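Local coordinates for protein tylactone synthase starter module and modules 1 & 2 (Streptomyces fradiae, PDB 2Z5L) that probably reduces, through the ketoreductase of its first tylosin module, the beta-keto group of a growing polyketide to a hydroxyl group on the way to tylactone, at residues W27-T32 with G394-A399; G272-R277 with M455-A460; R278-G283 with H310-V315; G364-G369 with A409-L414; L372-T377 with E416-A421. All coordinates share one frame; numbering follows the deposited sequence.

Contact 1: residues W27-T32 with G394-A399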
# COMPACT_ATOMS: atom_id res chain seq x y z
N TRP A 27 11.27 7.90 14.18
CA TRP A 27 10.33 7.97 13.06
C TRP A 27 10.12 6.61 12.44
O TRP A 27 9.32 6.46 11.52
CB TRP A 27 10.85 8.92 11.98
CG TRP A 27 11.00 10.35 12.41
CD1 TRP A 27 10.53 10.92 13.56
CD2 TRP A 27 11.66 11.41 11.68
NE1 TRP A 27 10.84 12.26 13.59
CE2 TRP A 27 11.53 12.58 12.45
CE3 TRP A 27 12.33 11.47 10.45
CZ2 TRP A 27 12.05 13.81 12.04
CZ3 TRP A 27 12.85 12.70 10.04
CH2 TRP A 27 12.71 13.85 10.83
N ARG A 28 10.82 5.61 12.95
CA ARG A 28 10.73 4.26 12.40
C ARG A 28 9.62 3.40 13.00
O ARG A 28 9.60 3.14 14.20
CB ARG A 28 12.07 3.54 12.58
CG ARG A 28 13.23 4.15 11.80
CD ARG A 28 14.53 3.52 12.24
NE ARG A 28 14.45 2.07 12.20
CZ ARG A 28 14.52 1.34 11.09
NH1 ARG A 28 14.68 1.95 9.92
NH2 ARG A 28 14.40 0.02 11.16
N TYR A 29 8.71 2.94 12.15
CA TYR A 29 7.61 2.08 12.58
C TYR A 29 7.49 0.89 11.64
O TYR A 29 8.07 0.88 10.54
CB TYR A 29 6.30 2.85 12.59
CG TYR A 29 6.31 4.12 13.40
CD1 TYR A 29 6.88 5.29 12.89
CD2 TYR A 29 5.72 4.17 14.66
CE1 TYR A 29 6.85 6.47 13.62
CE2 TYR A 29 5.69 5.35 15.40
CZ TYR A 29 6.26 6.50 14.88
OH TYR A 29 6.20 7.69 15.58
N ARG A 30 6.75 -0.11 12.07
CA ARG A 30 6.57 -1.30 11.25
C ARG A 30 5.24 -1.97 11.53
O ARG A 30 4.53 -1.61 12.47
CB ARG A 30 7.73 -2.29 11.50
CG ARG A 30 7.68 -3.01 12.84
CD ARG A 30 8.88 -3.95 13.01
NE ARG A 30 9.40 -4.44 11.73
CZ ARG A 30 10.44 -3.91 11.08
NH1 ARG A 30 11.08 -2.87 11.59
NH2 ARG A 30 10.83 -4.41 9.92
N VAL A 31 4.90 -2.96 10.71
CA VAL A 31 3.64 -3.66 10.89
C VAL A 31 3.86 -5.05 11.47
O VAL A 31 4.57 -5.88 10.90
CB VAL A 31 2.87 -3.79 9.56
CG1 VAL A 31 1.61 -4.60 9.77
CG2 VAL A 31 2.53 -2.40 9.04
N THR A 32 3.23 -5.29 12.61
CA THR A 32 3.32 -6.58 13.29
C THR A 32 1.93 -7.17 13.42
O THR A 32 0.92 -6.50 13.12
CB THR A 32 3.93 -6.42 14.71
OG1 THR A 32 3.21 -5.41 15.43
CG2 THR A 32 5.40 -6.05 14.61
N GLY A 394 -0.26 3.78 2.13
CA GLY A 394 -0.50 2.39 1.83
C GLY A 394 -0.22 1.46 2.99
O GLY A 394 -0.30 0.24 2.83
N THR A 395 0.14 2.01 4.16
CA THR A 395 0.42 1.17 5.33
C THR A 395 -0.50 1.52 6.50
O THR A 395 -0.90 0.63 7.25
CB THR A 395 1.88 1.30 5.82
OG1 THR A 395 2.78 1.12 4.72
CG2 THR A 395 2.18 0.25 6.89
N TRP A 396 -0.82 2.80 6.67
CA TRP A 396 -1.72 3.21 7.74
C TRP A 396 -3.07 3.56 7.18
O TRP A 396 -4.11 3.24 7.76
CB TRP A 396 -1.18 4.42 8.50
CG TRP A 396 0.05 4.15 9.29
CD1 TRP A 396 0.67 2.95 9.47
CD2 TRP A 396 0.84 5.12 10.00
NE1 TRP A 396 1.80 3.10 10.24
CE2 TRP A 396 1.92 4.43 10.58
CE3 TRP A 396 0.72 6.50 10.20
CZ2 TRP A 396 2.89 5.07 11.35
CZ3 TRP A 396 1.69 7.14 10.96
CH2 TRP A 396 2.76 6.42 11.53
N GLY A 397 -3.08 4.23 6.03
CA GLY A 397 -4.34 4.62 5.43
C GLY A 397 -4.49 6.13 5.48
O GLY A 397 -3.92 6.78 6.36
N ASN A 398 -5.25 6.68 4.54
CA ASN A 398 -5.47 8.12 4.46
C ASN A 398 -6.54 8.44 3.41
O ASN A 398 -6.42 8.06 2.24
CB ASN A 398 -4.17 8.83 4.09
CG ASN A 398 -4.32 10.33 4.05
OD1 ASN A 398 -4.75 10.95 5.02
ND2 ASN A 398 -3.96 10.93 2.92
N ALA A 399 -7.57 9.15 3.83
CA ALA A 399 -8.68 9.51 2.95
C ALA A 399 -8.30 10.24 1.66
O ALA A 399 -7.33 11.00 1.63
CB ALA A 399 -9.70 10.35 3.73

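Contact 2: residues G272-R277 with M455-A460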
# COMPACT_ATOMS: atom_id res chain seq x y z
N GLY A 272 13.98 12.61 -6.24
CA GLY A 272 15.00 12.18 -7.20
C GLY A 272 16.26 13.04 -7.22
O GLY A 272 17.37 12.53 -6.98
N ARG A 273 16.11 14.33 -7.48
CA ARG A 273 17.26 15.23 -7.52
C ARG A 273 18.08 15.16 -6.24
O ARG A 273 19.30 14.98 -6.28
CB ARG A 273 16.81 16.66 -7.82
CG ARG A 273 16.09 16.80 -9.16
CD ARG A 273 15.81 18.26 -9.56
NE ARG A 273 14.85 18.32 -10.65
CZ ARG A 273 15.07 18.88 -11.83
NH1 ARG A 273 16.25 19.45 -12.12
NH2 ARG A 273 14.11 18.88 -12.74
N ARG A 274 17.41 15.28 -5.11
CA ARG A 274 18.04 15.22 -3.79
C ARG A 274 18.80 13.93 -3.56
O ARG A 274 19.90 13.93 -3.01
CB ARG A 274 16.95 15.35 -2.72
CG ARG A 274 17.39 14.93 -1.34
CD ARG A 274 18.11 16.05 -0.67
NE ARG A 274 17.21 17.19 -0.53
CZ ARG A 274 17.49 18.27 0.19
NH1 ARG A 274 18.64 18.34 0.85
NH2 ARG A 274 16.61 19.26 0.28
N LEU A 275 18.18 12.83 -3.94
CA LEU A 275 18.78 11.51 -3.78
C LEU A 275 20.05 11.48 -4.61
O LEU A 275 21.11 11.09 -4.14
CB LEU A 275 17.81 10.45 -4.28
CG LEU A 275 17.81 9.10 -3.56
CD1 LEU A 275 17.11 8.07 -4.46
CD2 LEU A 275 19.19 8.65 -3.20
N ALA A 276 19.93 11.93 -5.85
CA ALA A 276 21.08 11.94 -6.75
C ALA A 276 22.26 12.74 -6.20
O ALA A 276 23.37 12.23 -6.12
CB ALA A 276 20.66 12.45 -8.12
N ARG A 277 22.04 14.00 -5.82
CA ARG A 277 23.13 14.80 -5.28
C ARG A 277 23.82 14.14 -4.09
O ARG A 277 25.03 14.23 -3.94
CB ARG A 277 22.63 16.19 -4.87
CG ARG A 277 22.20 17.08 -6.02
CD ARG A 277 21.65 18.42 -5.50
NE ARG A 277 21.17 19.30 -6.55
CZ ARG A 277 21.94 20.10 -7.29
NH1 ARG A 277 23.25 20.14 -7.10
NH2 ARG A 277 21.39 20.88 -8.22
N MET A 455 9.07 15.84 7.14
CA MET A 455 10.41 15.42 7.51
C MET A 455 11.46 16.20 6.73
O MET A 455 11.23 16.54 5.57
CB MET A 455 10.58 13.93 7.22
CG MET A 455 9.64 13.04 7.99
SD MET A 455 10.00 11.33 7.59
CE MET A 455 8.86 11.08 6.26
N ASP A 456 12.60 16.49 7.35
CA ASP A 456 13.65 17.22 6.66
C ASP A 456 14.22 16.34 5.56
O ASP A 456 14.63 15.20 5.82
CB ASP A 456 14.75 17.67 7.64
CG ASP A 456 16.02 18.14 6.92
OD1 ASP A 456 16.99 17.35 6.83
OD2 ASP A 456 16.06 19.30 6.43
N PRO A 457 14.26 16.85 4.33
CA PRO A 457 14.78 16.10 3.17
C PRO A 457 16.03 15.29 3.49
O PRO A 457 16.05 14.08 3.29
CB PRO A 457 15.03 17.21 2.14
CG PRO A 457 13.93 18.16 2.43
CD PRO A 457 13.94 18.23 3.96
N ASP A 458 17.06 15.96 4.00
CA ASP A 458 18.32 15.34 4.35
C ASP A 458 18.18 14.31 5.46
O ASP A 458 18.74 13.21 5.38
CB ASP A 458 19.34 16.41 4.75
CG ASP A 458 19.77 17.27 3.56
OD1 ASP A 458 20.25 16.68 2.55
OD2 ASP A 458 19.63 18.51 3.65
N ALA A 459 17.42 14.67 6.49
CA ALA A 459 17.19 13.75 7.59
C ALA A 459 16.50 12.52 7.00
O ALA A 459 16.88 11.38 7.30
CB ALA A 459 16.30 14.41 8.63
N ALA A 460 15.52 12.75 6.14
CA ALA A 460 14.78 11.67 5.50
C ALA A 460 15.75 10.75 4.76
O ALA A 460 15.64 9.52 4.83
CB ALA A 460 13.72 12.23 4.55

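Contact 3: residues R278-G283 with H310-V315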
# COMPACT_ATOMS: atom_id res chain seq x y z
N ARG A 278 23.04 13.48 -3.24
CA ARG A 278 23.59 12.81 -2.07
C ARG A 278 24.41 11.57 -2.42
O ARG A 278 25.48 11.35 -1.84
CB ARG A 278 22.46 12.44 -1.11
CG ARG A 278 21.98 13.61 -0.25
CD ARG A 278 23.04 13.96 0.81
NE ARG A 278 23.27 12.88 1.78
CZ ARG A 278 22.47 12.60 2.82
NH1 ARG A 278 21.37 13.30 3.04
NH2 ARG A 278 22.81 11.62 3.65
N LEU A 279 23.91 10.78 -3.36
CA LEU A 279 24.59 9.57 -3.79
C LEU A 279 25.89 9.92 -4.52
O LEU A 279 26.96 9.41 -4.17
CB LEU A 279 23.67 8.75 -4.69
CG LEU A 279 22.44 8.28 -3.90
CD1 LEU A 279 21.63 7.27 -4.70
CD2 LEU A 279 22.93 7.65 -2.57
N ALA A 280 25.77 10.78 -5.52
CA ALA A 280 26.92 11.23 -6.31
C ALA A 280 28.00 11.82 -5.42
O ALA A 280 29.20 11.62 -5.67
CB ALA A 280 26.48 12.26 -7.31
N ALA A 281 27.56 12.54 -4.39
CA ALA A 281 28.49 13.16 -3.47
C ALA A 281 29.07 12.18 -2.47
O ALA A 281 30.05 12.49 -1.80
CB ALA A 281 27.80 14.31 -2.73
N GLU A 282 28.52 10.98 -2.39
CA GLU A 282 29.05 10.02 -1.43
C GLU A 282 29.67 8.75 -1.98
O GLU A 282 29.69 7.73 -1.29
CB GLU A 282 27.99 9.64 -0.41
CG GLU A 282 27.44 10.80 0.38
CD GLU A 282 26.44 10.35 1.44
OE1 GLU A 282 25.79 11.23 2.05
OE2 GLU A 282 26.32 9.12 1.65
N GLY A 283 30.17 8.79 -3.21
CA GLY A 283 30.80 7.60 -3.73
C GLY A 283 30.17 6.93 -4.94
O GLY A 283 30.66 5.89 -5.38
N HIS A 310 30.99 16.01 -8.83
CA HIS A 310 31.30 15.22 -7.65
C HIS A 310 32.22 14.09 -8.04
O HIS A 310 32.69 13.35 -7.18
CB HIS A 310 30.03 14.65 -7.03
CG HIS A 310 29.22 15.66 -6.28
ND1 HIS A 310 29.67 16.26 -5.12
CD2 HIS A 310 28.02 16.22 -6.54
CE1 HIS A 310 28.78 17.14 -4.71
NE2 HIS A 310 27.77 17.14 -5.55
N GLY A 311 32.47 13.95 -9.35
CA GLY A 311 33.33 12.91 -9.86
C GLY A 311 32.52 11.80 -10.49
O GLY A 311 33.02 11.01 -11.29
N CYS A 312 31.24 11.76 -10.13
CA CYS A 312 30.31 10.75 -10.61
C CYS A 312 29.92 10.92 -12.09
O CYS A 312 29.67 12.04 -12.55
CB CYS A 312 29.04 10.79 -9.75
SG CYS A 312 27.91 9.46 -10.11
N GLU A 313 29.86 9.82 -12.83
CA GLU A 313 29.43 9.88 -14.23
C GLU A 313 27.91 9.86 -14.35
O GLU A 313 27.25 9.02 -13.75
CB GLU A 313 30.04 8.71 -15.02
CG GLU A 313 29.98 8.89 -16.53
CD GLU A 313 30.50 7.68 -17.28
OE1 GLU A 313 31.72 7.40 -17.19
OE2 GLU A 313 29.69 7.01 -17.95
N VAL A 314 27.36 10.78 -15.13
CA VAL A 314 25.91 10.92 -15.22
C VAL A 314 25.24 10.81 -16.56
O VAL A 314 25.55 11.55 -17.50
CB VAL A 314 25.45 12.28 -14.66
CG1 VAL A 314 23.94 12.42 -14.76
CG2 VAL A 314 25.94 12.43 -13.24
N VAL A 315 24.24 9.95 -16.62
CA VAL A 315 23.49 9.75 -17.85
C VAL A 315 21.99 9.96 -17.60
O VAL A 315 21.45 9.50 -16.59
CB VAL A 315 23.78 8.32 -18.40
CG1 VAL A 315 22.54 7.46 -18.35
CG2 VAL A 315 24.36 8.42 -19.80

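Contact 4: residues G364-G369 with A409-L414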
# COMPACT_ATOMS: atom_id res chain seq x y z
N GLY A 364 0.35 3.07 -12.76
CA GLY A 364 1.27 2.96 -13.88
C GLY A 364 2.74 3.15 -13.55
O GLY A 364 3.55 2.20 -13.60
N ALA A 365 3.12 4.38 -13.19
CA ALA A 365 4.52 4.67 -12.87
C ALA A 365 5.02 3.98 -11.61
O ALA A 365 6.16 3.49 -11.56
CB ALA A 365 4.71 6.18 -12.71
N LYS A 366 4.17 3.93 -10.60
CA LYS A 366 4.53 3.31 -9.34
C LYS A 366 4.60 1.78 -9.42
O LYS A 366 5.69 1.20 -9.44
CB LYS A 366 3.54 3.76 -8.27
CG LYS A 366 3.94 3.44 -6.85
CD LYS A 366 3.36 4.50 -5.94
CE LYS A 366 4.28 5.71 -5.88
NZ LYS A 366 5.40 5.48 -4.96
N VAL A 367 3.45 1.14 -9.51
CA VAL A 367 3.42 -0.32 -9.56
C VAL A 367 4.11 -0.93 -10.77
O VAL A 367 5.03 -1.74 -10.63
CB VAL A 367 1.98 -0.84 -9.51
CG1 VAL A 367 1.99 -2.35 -9.32
CG2 VAL A 367 1.23 -0.18 -8.39
N CYS A 368 3.65 -0.57 -11.97
CA CYS A 368 4.24 -1.09 -13.19
C CYS A 368 5.76 -0.87 -13.24
O CYS A 368 6.51 -1.75 -13.66
CB CYS A 368 3.57 -0.46 -14.42
SG CYS A 368 1.81 -0.91 -14.64
N GLY A 369 6.20 0.31 -12.82
CA GLY A 369 7.62 0.62 -12.83
C GLY A 369 8.47 -0.34 -12.00
O GLY A 369 9.46 -0.89 -12.48
N ALA A 409 0.82 -0.00 -1.35
CA ALA A 409 0.71 -1.29 -0.67
C ALA A 409 1.40 -2.36 -1.55
O ALA A 409 2.09 -3.24 -1.04
CB ALA A 409 -0.77 -1.65 -0.44
N ALA A 410 1.23 -2.28 -2.87
CA ALA A 410 1.85 -3.25 -3.78
C ALA A 410 3.38 -3.19 -3.84
O ALA A 410 4.04 -4.20 -4.10
CB ALA A 410 1.29 -3.11 -5.20
N LEU A 411 3.95 -2.00 -3.67
CA LEU A 411 5.39 -1.87 -3.69
C LEU A 411 5.95 -2.66 -2.51
O LEU A 411 6.95 -3.37 -2.63
CB LEU A 411 5.83 -0.40 -3.57
CG LEU A 411 5.63 0.50 -4.80
CD1 LEU A 411 6.08 1.92 -4.50
CD2 LEU A 411 6.41 -0.08 -5.98
N ASP A 412 5.28 -2.55 -1.36
CA ASP A 412 5.71 -3.25 -0.15
C ASP A 412 5.68 -4.77 -0.31
O ASP A 412 6.65 -5.46 0.05
CB ASP A 412 4.84 -2.84 1.04
CG ASP A 412 4.80 -1.32 1.26
OD1 ASP A 412 5.72 -0.61 0.78
OD2 ASP A 412 3.87 -0.83 1.92
N ALA A 413 4.60 -5.31 -0.87
CA ALA A 413 4.48 -6.75 -1.06
C ALA A 413 5.60 -7.28 -1.96
O ALA A 413 6.13 -8.36 -1.74
CB ALA A 413 3.11 -7.10 -1.66
N LEU A 414 5.93 -6.50 -2.99
CA LEU A 414 6.98 -6.85 -3.92
C LEU A 414 8.30 -6.95 -3.17
O LEU A 414 9.12 -7.83 -3.44
CB LEU A 414 7.09 -5.80 -5.03
CG LEU A 414 8.28 -5.95 -6.00
CD1 LEU A 414 8.11 -7.19 -6.86
CD2 LEU A 414 8.36 -4.71 -6.90

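Contact 5: residues L372-T377 with E416-A421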
# COMPACT_ATOMS: atom_id res chain seq x y z
N LEU A 372 8.53 -3.95 -13.37
CA LEU A 372 9.40 -4.12 -14.53
C LEU A 372 10.87 -4.14 -14.11
O LEU A 372 11.68 -4.89 -14.67
CB LEU A 372 9.19 -2.99 -15.55
CG LEU A 372 7.99 -3.16 -16.46
CD1 LEU A 372 7.78 -1.91 -17.26
CD2 LEU A 372 8.20 -4.37 -17.38
N LEU A 373 11.23 -3.31 -13.13
CA LEU A 373 12.60 -3.27 -12.64
C LEU A 373 12.91 -4.60 -11.97
O LEU A 373 14.04 -5.09 -12.00
CB LEU A 373 12.80 -2.13 -11.65
CG LEU A 373 12.66 -0.71 -12.18
CD1 LEU A 373 12.60 0.25 -10.99
CD2 LEU A 373 13.82 -0.35 -13.09
N HIS A 374 11.88 -5.17 -11.35
CA HIS A 374 12.00 -6.45 -10.67
C HIS A 374 12.36 -7.57 -11.67
O HIS A 374 13.20 -8.41 -11.38
CB HIS A 374 10.68 -6.78 -9.97
CG HIS A 374 10.57 -8.20 -9.50
ND1 HIS A 374 11.31 -8.70 -8.45
CD2 HIS A 374 9.78 -9.22 -9.92
CE1 HIS A 374 10.97 -9.96 -8.24
NE2 HIS A 374 10.05 -10.30 -9.12
N GLN A 375 11.73 -7.53 -12.84
CA GLN A 375 11.95 -8.55 -13.87
C GLN A 375 13.17 -8.32 -14.77
O GLN A 375 13.81 -9.28 -15.20
CB GLN A 375 10.70 -8.65 -14.74
CG GLN A 375 9.42 -8.83 -13.94
CD GLN A 375 8.16 -8.50 -14.72
OE1 GLN A 375 8.18 -7.68 -15.65
NE2 GLN A 375 7.04 -9.13 -14.34
N LEU A 376 13.48 -7.07 -15.06
CA LEU A 376 14.61 -6.74 -15.90
C LEU A 376 15.94 -6.92 -15.16
O LEU A 376 17.00 -6.92 -15.77
CB LEU A 376 14.48 -5.31 -16.44
CG LEU A 376 13.32 -5.06 -17.41
CD1 LEU A 376 13.21 -3.55 -17.71
CD2 LEU A 376 13.52 -5.84 -18.69
N THR A 377 15.88 -7.09 -13.83
CA THR A 377 17.09 -7.29 -13.03
C THR A 377 17.11 -8.67 -12.38
O THR A 377 17.57 -8.83 -11.24
CB THR A 377 17.24 -6.24 -11.89
OG1 THR A 377 16.26 -6.49 -10.88
CG2 THR A 377 17.10 -4.82 -12.43
N GLU A 416 8.69 -7.72 0.04
CA GLU A 416 8.60 -8.96 0.81
C GLU A 416 8.83 -10.18 -0.07
O GLU A 416 9.64 -11.04 0.26
CB GLU A 416 7.22 -9.09 1.49
CG GLU A 416 6.88 -7.94 2.43
CD GLU A 416 5.74 -8.26 3.39
OE1 GLU A 416 5.93 -9.11 4.29
OE2 GLU A 416 4.65 -7.68 3.25
N ARG A 417 8.12 -10.25 -1.19
CA ARG A 417 8.30 -11.38 -2.07
C ARG A 417 9.72 -11.50 -2.59
O ARG A 417 10.24 -12.61 -2.77
CB ARG A 417 7.32 -11.32 -3.24
CG ARG A 417 5.86 -11.48 -2.82
CD ARG A 417 5.00 -11.81 -4.02
NE ARG A 417 5.14 -10.82 -5.09
CZ ARG A 417 4.58 -9.61 -5.08
NH1 ARG A 417 3.83 -9.24 -4.05
NH2 ARG A 417 4.75 -8.79 -6.11
N ARG A 418 10.37 -10.37 -2.84
CA ARG A 418 11.74 -10.37 -3.36
C ARG A 418 12.75 -10.94 -2.37
O ARG A 418 13.51 -11.85 -2.70
CB ARG A 418 12.19 -8.96 -3.74
CG ARG A 418 11.81 -8.53 -5.15
CD ARG A 418 12.36 -7.15 -5.46
NE ARG A 418 13.82 -7.12 -5.53
CZ ARG A 418 14.52 -7.50 -6.60
NH1 ARG A 418 13.91 -7.94 -7.69
NH2 ARG A 418 15.85 -7.44 -6.57
N ARG A 419 12.76 -10.38 -1.17
CA ARG A 419 13.68 -10.81 -0.14
C ARG A 419 13.51 -12.29 0.16
O ARG A 419 14.47 -13.05 0.08
CB ARG A 419 13.48 -9.96 1.11
CG ARG A 419 13.94 -8.52 0.93
CD ARG A 419 15.46 -8.42 0.97
NE ARG A 419 15.94 -8.56 2.35
CZ ARG A 419 15.97 -7.57 3.23
NH1 ARG A 419 15.57 -6.35 2.88
NH2 ARG A 419 16.37 -7.80 4.47
N ALA A 420 12.29 -12.70 0.49
CA ALA A 420 12.03 -14.10 0.80
C ALA A 420 12.41 -15.01 -0.35
O ALA A 420 12.43 -16.24 -0.21
CB ALA A 420 10.55 -14.29 1.16
N ALA A 421 12.74 -14.41 -1.49
CA ALA A 421 13.14 -15.17 -2.67
C ALA A 421 14.65 -15.07 -2.91
O ALA A 421 15.17 -15.53 -3.93
CB ALA A 421 12.39 -14.65 -3.90

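Contact 1: residues W27-T32 with G394-A399
The indole of Trp396 drives its edge into one face of the Tyr29 phenol, a T-shaped (edge-to-face) pair with ring planes 85° apart and centroids 5.6 Å from each other. The closest approach is by Trp396 CZ2, 4.1 Å from Tyr29 CG, toward the rim of the phenol ring near its attachment to CB rather than over its middle. With CG anti to the carbonyl carbon (chi1 -54°), the Tyr29 ring stands on the loop side of strand 28-35. Trp396 does not start out pointing straight at the strand; the length of the indole brings its six-membered ring there. Along the same strand, Val31 and Thr395 point at each other and slide past in opposite directions until methyl meets methyl. Val31 CG2 and Thr395 CG2 are 3.4 Å apart, tighter than usual van der Waals contact, while the hydroxyl of Thr395 occupies the other branch. The 394-399 loop joins strand 386-391 to helix 402-419 of the ketoreductase fold, and here it packs against a strand from near the N-terminus. Trp482 extends the aromatic cluster: its ring meets that of Trp396, and its NE1 is hydrogen-bonded to Tyr29 OH. Thr476, on the neighbouring strand 474-477, also lies against both Tyr29 and Trp396. No hydrogen bond links strand and loop, so their union rests on the edge-to-face ring pair, probably favoured by the ring's electrostatics, and on methyl packing in a buried setting, with the phenol hydroxyl satisfied by Trp482.

Contact 2: residues G272-R277 with M455-A460
One face of the Arg274 guanidinium lies against the pyrrolidine of Pro457, and one of its terminal nitrogens meets the carboxylate of Asp458. Pro457 CB sits 3.0 Å above the guanidinium plane, displaced toward the rim, and is closest to Arg274 NH2 at 3.2 Å; Asp458 N stands farther out over the same face. The contact joins two helices of the Rossmann-type ketoreductase near the surface: helix 270-281, whose early turns carry Gly272 of a probable glycine-rich nucleotide-binding signature, and the first turn of helix 457-470. Arg274 leaves its helix with CG anti to the backbone N (chi1 164°), then bends at chi2 and chi3, folding the guanidinium onto the proline. This brings Arg274 NH1 within 2.9 Å of Asp458 OD1 in a salt bridge. Asp458 OD2 is nearly as close to Arg274 NH1, at 3.0 Å, so both oxygens face a single nitrogen, and the two flat groups stand almost perpendicular, at 84°. The cation is thus gripped by charge at one nitrogen and by hydrocarbon toward the rim of one face. Asp458 OD1 also has a long, weak ion pair with Arg278 one turn further along the first helix. Asp456, at the N-cap position, holds the start of the second helix: its OD1 accepts from Ala459 N at 2.7 Å, on the anti side and 23° out of the carboxylate plane.

Contact 3: residues R278-G283 with H310-V315
Ala280 and Ala281 meet Cys312 and His310 in an apolar and CH-pi contact at the periphery of the Rossmann-type fold, where the end of helix 270-281 packs beside the turn leading into the outermost strand 313-318. Its inner half is buried: Ala280 CB faces Cys312 CB at 3.8 Å, each pointing at the other segment, while Leu287 of strand 286-291 touches both side chains. The outer half is exposed. Here the methyl of Ala281 sits over one face of the imidazole, 3.7 Å from the His310 ring centroid and 20° off the ring normal. Ala281 CB lies nearest the ND1 and CE1 side of the ring, 3.6 Å from His310 CE1. The His310 CB, in turn, rests 3.4 Å from Ala280 O, near the helix end. Gly311, with positive phi (104°), then turns the chain from the preceding helix toward the strand. On the side of the helix away from this contact, Arg278, in the last turn of the helix, and Glu282, at its end, form a salt bridge: Arg278 NE to Glu282 OE1 is 3.0 Å, with the oxygen held in the guanidinium plane and itself met from above the carboxylate plane. Asp462 of helix 457-470 is a second carboxylate partner for Arg278. With no hydrogen bond between the two segments, the joint depends on close fit of small side chains, and the imidazole serves as an aromatic surface for a methyl.

Contact 4: residues G364-G369 with A409-L414
Lys366 and Leu411 carry most of this buried helix-to-helix contact, and its chemistry across the segments is apolar. The hydrocarbon part of Lys366 and the leucine side chain cross at about a right angle, with Lys366 CG 3.5 Å from Leu411 CD1. Beyond that point the lysine bends at chi3 and chi4, so that Lys366 NZ curls back over the same methyl, 3.7 Å from Leu411 CD1. The other branch, Leu411 CD2, lies 3.8 Å from Lys366 O. Leu411 therefore spreads its two methyls between side chain and main chain of one residue. A looser apolar pair comes from the next residue, Val367 CG1 against Ala410 CB at 4.2 Å. Polar atoms find their partners outside the two segments: Lys366 NZ bonds to Asn408 OD1, one residue before 409-414, and Lys366 O accepts from His341 NE2. Asp412 OD1 is bonded to Ser390 and Ser427. Thus helices 356-376 and 402-419 lie side by side in the ketoreductase fold; His341 of strand 338-341 reaches the first, the serines of strands 386-391 and 426-430 hold the second, and helix 160-175 packs on Ala410.

Contact 5: residues L372-T377 with E416-A421
Arg418 and His374 bury the most surface in this contact, with Thr377 adding a smaller share. They join the C-terminal turns of helices 356-376 and 402-419, neighbouring helices of the Rossmann-type ketoreductase. The two side chains slide past each other in opposite directions and are tied by one hydrogen bond: Arg418 NH1 donates to His374 ND1 at 2.8 Å, with an N-H...N angle of 150°. The acceptor lies in the guanidinium plane, but the donor is tilted 24° from the plane of the imidazole, and the two flat groups stand nearly perpendicular. Because ND1 accepts, the geometry is consistent with a neutral imidazole whose proton sits on NE2. His374 has CG anti to the backbone N (chi1 167°), which carries the ring toward the second helix; the bend of Arg418 at chi3 turns its NH1 back to the ND1 edge of the ring. This also brings the aliphatic stem alongside the ND1-CE1 side of the imidazole, Arg418 CG being 3.3 Å from His374 ND1. Arg418 is held from further sides: its NE bonds to Pro424 O, and Phe386 of strand 386-391 offers a cation-pi face, so this buried guanidinium is fixed in rotation and its charge is probably stabilised by the carbonyl, the imidazole nitrogen and the aromatic face. Thr377, just past the end of its helix, brings OG1 to 4.2 Å from Arg418 NH1. Its hydroxyl is committed backward, Thr377 OG1 donating to Leu373 O at 2.9 Å.

Contacts 4 and 5 share helices 356-376 and 402-419, their centres about 11 Å apart; Leu414 of contact 4 packs on His374 of contact 5, so the helix pair is joined at two levels along its length. Contacts 2 and 3 share helix 270-281, their centres about 14 Å apart, and are linked by a long, weak Asp458-Arg278 ion pair. Contact 1 touches both groups: Trp27 packs on Met455 and Ala459 of contact 2, and Thr395 on Asp412 of contact 4. Along the chain, contact 3 is nested within the loops closed by contacts 1 and 2, before contacts 4 and 5. Contacts 1 and 2 thereby bring segments from near both chain ends onto the ketoreductase core.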